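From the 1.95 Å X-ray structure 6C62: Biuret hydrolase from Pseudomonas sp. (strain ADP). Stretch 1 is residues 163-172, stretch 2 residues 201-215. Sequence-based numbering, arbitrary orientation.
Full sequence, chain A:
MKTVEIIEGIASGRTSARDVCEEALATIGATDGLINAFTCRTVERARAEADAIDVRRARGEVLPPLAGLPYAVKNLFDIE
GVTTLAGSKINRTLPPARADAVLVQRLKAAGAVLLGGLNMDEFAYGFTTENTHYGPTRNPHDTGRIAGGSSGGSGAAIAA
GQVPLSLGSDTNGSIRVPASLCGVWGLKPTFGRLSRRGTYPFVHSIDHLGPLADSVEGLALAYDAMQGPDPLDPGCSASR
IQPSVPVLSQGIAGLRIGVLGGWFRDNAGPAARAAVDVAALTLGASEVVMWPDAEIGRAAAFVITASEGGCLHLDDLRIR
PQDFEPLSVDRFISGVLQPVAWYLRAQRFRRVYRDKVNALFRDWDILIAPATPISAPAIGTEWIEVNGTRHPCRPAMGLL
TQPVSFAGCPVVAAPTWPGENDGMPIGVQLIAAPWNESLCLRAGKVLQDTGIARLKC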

# COMPACT_ATOMS: atom_id res chain seq x y z
N VAL A 163 -19.43 -27.88 18.04
CA VAL A 163 -18.39 -27.26 18.85
C VAL A 163 -18.87 -25.95 19.42
O VAL A 163 -19.76 -25.33 18.86
CB VAL A 163 -17.06 -27.01 18.03
CG1 VAL A 163 -16.44 -28.32 17.65
CG2 VAL A 163 -17.31 -26.20 16.78
N PRO A 164 -18.31 -25.53 20.55
CA PRO A 164 -18.66 -24.28 21.18
C PRO A 164 -17.91 -23.02 20.61
O PRO A 164 -18.32 -21.92 20.88
CB PRO A 164 -18.26 -24.49 22.64
CG PRO A 164 -17.08 -25.42 22.57
CD PRO A 164 -17.44 -26.36 21.43
N LEU A 165 -16.82 -23.23 19.85
CA LEU A 165 -15.92 -22.19 19.35
C LEU A 165 -15.48 -22.60 17.97
O LEU A 165 -15.19 -23.78 17.72
CB LEU A 165 -14.70 -22.10 20.26
CG LEU A 165 -13.50 -21.25 19.80
CD1 LEU A 165 -13.85 -19.77 19.73
CD2 LEU A 165 -12.35 -21.42 20.80
N SER A 166 -15.47 -21.64 17.05
CA SER A 166 -14.79 -21.86 15.80
C SER A 166 -14.02 -20.63 15.36
O SER A 166 -14.18 -19.54 15.93
CB SER A 166 -15.76 -22.30 14.70
OG SER A 166 -16.71 -21.28 14.48
N LEU A 167 -13.14 -20.82 14.38
CA LEU A 167 -12.46 -19.69 13.71
C LEU A 167 -12.96 -19.51 12.32
O LEU A 167 -13.16 -20.47 11.61
CB LEU A 167 -10.95 -19.87 13.71
CG LEU A 167 -10.27 -19.99 15.04
CD1 LEU A 167 -8.77 -19.89 14.87
CD2 LEU A 167 -10.75 -18.95 16.04
N GLY A 168 -13.14 -18.25 11.94
CA GLY A 168 -13.48 -17.85 10.59
C GLY A 168 -12.61 -16.72 10.07
O GLY A 168 -11.62 -16.32 10.72
N SER A 169 -12.98 -16.25 8.88
CA SER A 169 -12.38 -15.07 8.30
C SER A 169 -13.48 -14.14 7.87
O SER A 169 -14.62 -14.55 7.62
CB SER A 169 -11.40 -15.37 7.14
OG SER A 169 -12.05 -15.65 5.91
N ASP A 170 -13.13 -12.86 7.83
CA ASP A 170 -14.04 -11.79 7.48
C ASP A 170 -13.28 -10.69 6.71
O ASP A 170 -12.42 -9.99 7.26
CB ASP A 170 -14.70 -11.21 8.78
CG ASP A 170 -15.89 -10.26 8.47
OD1 ASP A 170 -15.73 -9.38 7.60
OD2 ASP A 170 -16.96 -10.37 9.13
N THR A 171 -13.59 -10.57 5.43
CA THR A 171 -13.01 -9.54 4.62
C THR A 171 -14.02 -8.43 4.43
O THR A 171 -13.74 -7.27 4.79
CB THR A 171 -12.56 -10.16 3.28
OG1 THR A 171 -11.63 -11.18 3.57
CG2 THR A 171 -11.84 -9.14 2.42
N ASN A 172 -15.19 -8.79 3.93
CA ASN A 172 -16.30 -7.88 3.69
C ASN A 172 -17.58 -8.32 4.41
O ASN A 172 -18.66 -7.81 4.11
CB ASN A 172 -16.57 -7.87 2.20
CG ASN A 172 -15.38 -7.29 1.40
OD1 ASN A 172 -14.95 -6.17 1.66
ND2 ASN A 172 -14.85 -8.09 0.44
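Stretch 2 201-215: PFVHSIDHLGPLADS

The shortest polar contact between the stretches is at the end of the ladder, where Thr171 OG1 donates a hydrogen bond to Asp207 OD1 at 2.6 Å. That carboxylate is held in place by its own loop, 201-207, which leads into the strand of stretch 2: Phe202 N donates to Asp207 OD2 (2.9 Å) and Val203 N to Asp207 OD1 (3.0 Å). The loop turns between Val203 and Asp207, with Val203 O accepting from Ile206 N (3.0 Å) and Asp207 N (2.9 Å).

Strand 208-213 runs antiparallel to strand 165-170, their N-to-C directions 144° apart and their axes approaching to 4.5 Å. Along the strands, backbone hydrogen bonds come in reciprocal pairs at every second residue. Asp170 N reaches His208 O at 2.8 Å, and His208 N returns to Asp170 O at 2.9 Å; the same carbonyl takes a weak bond from the side chain, His208 ND1 to Asp170 O at 3.0 Å. Next, Gly168 N donates to Gly210 O at 2.9 Å, almost linearly (177°), while Gly210 N to Gly168 O is longer at 3.2 Å. Ser166 N to Leu212 O and Leu212 N to Ser166 O are both 2.9 Å. Beyond the strands, Asp214 N still reaches Pro164 O at 3.0 Å.

Leu165-Ala213, Leu167-Pro211 and Ser169-Leu209 are the intervening non-hydrogen-bonded pairs, with CA-CA distances of 4.5, 4.5 and 4.4 Å. Pro211, lacking an amide hydrogen, fits this register: its N is not called on to donate across the ladder, and its CA lies 3.2 Å from Ser166 O in a CA-H...O contact. A similar contact joins Ser169 CA to His208 O at 3.3 Å.

Side chains of these three pairs share one face of the sheet. There the Pro211 ring packs against two leucines, its CB 3.9 Å from Leu165 CD1 and 4.2 Å from Leu167 CD2, and Leu209 CD2 lies 3.6 Å from Ser169 CB. The other face carries Ser166, Asp170, His208 and Leu212. Gly168 leaves space here for Leu212 CD1, 4.0 Å from Gly168 N; an ideal CB on Gly168 would lie only 3.3 Å from that methyl.

At the loop end, Thr171 is the most extensively covered residue. Its CG2 meets Ile206 CB at 3.7 Å and Val203 CG2 at 3.8 Å, while Thr171 OG1 lies at the edge of the Phe202 ring, 3.6 Å from Phe202 CD2. In all, the two stretches bury 755 Å² between them.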

# COMPACT_ATOMS: atom_id res chain seq x y z
N PRO A 201 -4.82 -16.61 1.98
CA PRO A 201 -5.39 -15.28 1.87
C PRO A 201 -6.41 -15.07 0.73
O PRO A 201 -6.62 -15.96 -0.14
CB PRO A 201 -4.18 -14.41 1.61
CG PRO A 201 -3.29 -15.27 0.83
CD PRO A 201 -3.52 -16.68 1.32
N PHE A 202 -7.11 -13.96 0.83
CA PHE A 202 -8.11 -13.58 -0.17
C PHE A 202 -7.74 -12.18 -0.62
O PHE A 202 -7.32 -11.99 -1.77
CB PHE A 202 -9.52 -13.74 0.44
CG PHE A 202 -10.66 -13.21 -0.39
CD1 PHE A 202 -10.65 -13.32 -1.81
CD2 PHE A 202 -11.76 -12.64 0.24
CE1 PHE A 202 -11.70 -12.84 -2.57
CE2 PHE A 202 -12.85 -12.14 -0.53
CZ PHE A 202 -12.81 -12.26 -1.93
N VAL A 203 -7.88 -11.21 0.26
CA VAL A 203 -7.56 -9.78 -0.03
C VAL A 203 -6.56 -9.34 1.03
O VAL A 203 -6.91 -9.10 2.18
CB VAL A 203 -8.82 -8.91 0.01
CG1 VAL A 203 -8.55 -7.44 -0.33
CG2 VAL A 203 -9.92 -9.51 -0.85
N HIS A 204 -5.31 -9.22 0.66
CA HIS A 204 -4.27 -8.81 1.61
C HIS A 204 -4.62 -7.48 2.32
O HIS A 204 -4.37 -7.30 3.52
CB HIS A 204 -2.93 -8.65 0.85
CG HIS A 204 -2.38 -9.91 0.27
ND1 HIS A 204 -1.76 -9.95 -0.97
CD2 HIS A 204 -2.28 -11.15 0.81
CE1 HIS A 204 -1.33 -11.20 -1.16
NE2 HIS A 204 -1.65 -11.94 -0.11
N SER A 205 -5.21 -6.56 1.57
CA SER A 205 -5.55 -5.24 2.12
C SER A 205 -6.76 -5.23 3.10
O SER A 205 -7.03 -4.19 3.74
CB SER A 205 -5.87 -4.25 0.97
OG SER A 205 -4.74 -3.84 0.20
N ILE A 206 -7.55 -6.32 3.16
CA ILE A 206 -8.79 -6.28 3.95
C ILE A 206 -9.09 -7.50 4.81
O ILE A 206 -9.92 -7.41 5.71
CB ILE A 206 -10.03 -5.96 3.04
CG1 ILE A 206 -9.76 -4.84 2.00
CG2 ILE A 206 -11.21 -5.52 3.87
CD1 ILE A 206 -10.92 -4.64 1.04
N ASP A 207 -8.43 -8.64 4.62
CA ASP A 207 -8.76 -9.85 5.40
C ASP A 207 -8.58 -9.68 6.88
O ASP A 207 -7.53 -9.19 7.30
CB ASP A 207 -7.90 -11.09 5.03
CG ASP A 207 -8.08 -11.59 3.61
OD1 ASP A 207 -9.10 -11.32 2.98
OD2 ASP A 207 -7.09 -12.29 3.15
N HIS A 208 -9.56 -10.12 7.66
CA HIS A 208 -9.49 -10.21 9.12
C HIS A 208 -9.78 -11.67 9.54
O HIS A 208 -10.53 -12.37 8.87
CB HIS A 208 -10.63 -9.43 9.79
CG HIS A 208 -10.71 -7.97 9.49
ND1 HIS A 208 -11.16 -7.46 8.29
CD2 HIS A 208 -10.61 -6.92 10.34
CE1 HIS A 208 -11.24 -6.13 8.39
NE2 HIS A 208 -10.93 -5.78 9.63
N LEU A 209 -9.25 -12.11 10.68
CA LEU A 209 -9.55 -13.43 11.24
C LEU A 209 -10.12 -13.25 12.61
O LEU A 209 -9.80 -12.29 13.32
CB LEU A 209 -8.30 -14.27 11.36
CG LEU A 209 -7.51 -14.49 10.04
CD1 LEU A 209 -6.27 -15.26 10.41
CD2 LEU A 209 -8.39 -15.27 9.05
N GLY A 210 -10.97 -14.18 13.01
CA GLY A 210 -11.63 -14.08 14.32
C GLY A 210 -12.52 -15.25 14.68
O GLY A 210 -12.76 -16.16 13.86
N PRO A 211 -12.97 -15.27 15.94
CA PRO A 211 -13.76 -16.37 16.47
C PRO A 211 -15.26 -16.17 16.27
O PRO A 211 -15.76 -15.03 16.13
CB PRO A 211 -13.43 -16.33 17.93
CG PRO A 211 -13.21 -14.82 18.21
CD PRO A 211 -12.63 -14.27 16.97
N LEU A 212 -15.95 -17.29 16.20
CA LEU A 212 -17.39 -17.38 16.42
C LEU A 212 -17.60 -18.29 17.62
O LEU A 212 -16.74 -19.14 17.89
CB LEU A 212 -18.12 -17.97 15.22
CG LEU A 212 -18.13 -17.18 13.92
CD1 LEU A 212 -16.81 -17.35 13.20
CD2 LEU A 212 -19.25 -17.58 12.96
N ALA A 213 -18.70 -18.10 18.34
CA ALA A 213 -18.87 -18.82 19.59
C ALA A 213 -20.29 -18.92 20.05
O ALA A 213 -21.20 -18.26 19.54
CB ALA A 213 -17.98 -18.19 20.71
N ASP A 214 -20.48 -19.80 21.03
CA ASP A 214 -21.79 -20.06 21.62
C ASP A 214 -22.22 -19.06 22.68
O ASP A 214 -23.32 -19.16 23.24
CB ASP A 214 -21.80 -21.47 22.19
CG ASP A 214 -20.91 -21.62 23.44
OD1 ASP A 214 -20.15 -20.68 23.87
OD2 ASP A 214 -20.96 -22.72 23.99
N SER A 215 -21.37 -18.08 22.96
CA SER A 215 -21.62 -17.10 24.00
C SER A 215 -20.64 -15.97 23.84
O SER A 215 -19.57 -16.15 23.21
CB SER A 215 -21.44 -17.71 25.39
OG SER A 215 -20.12 -18.22 25.49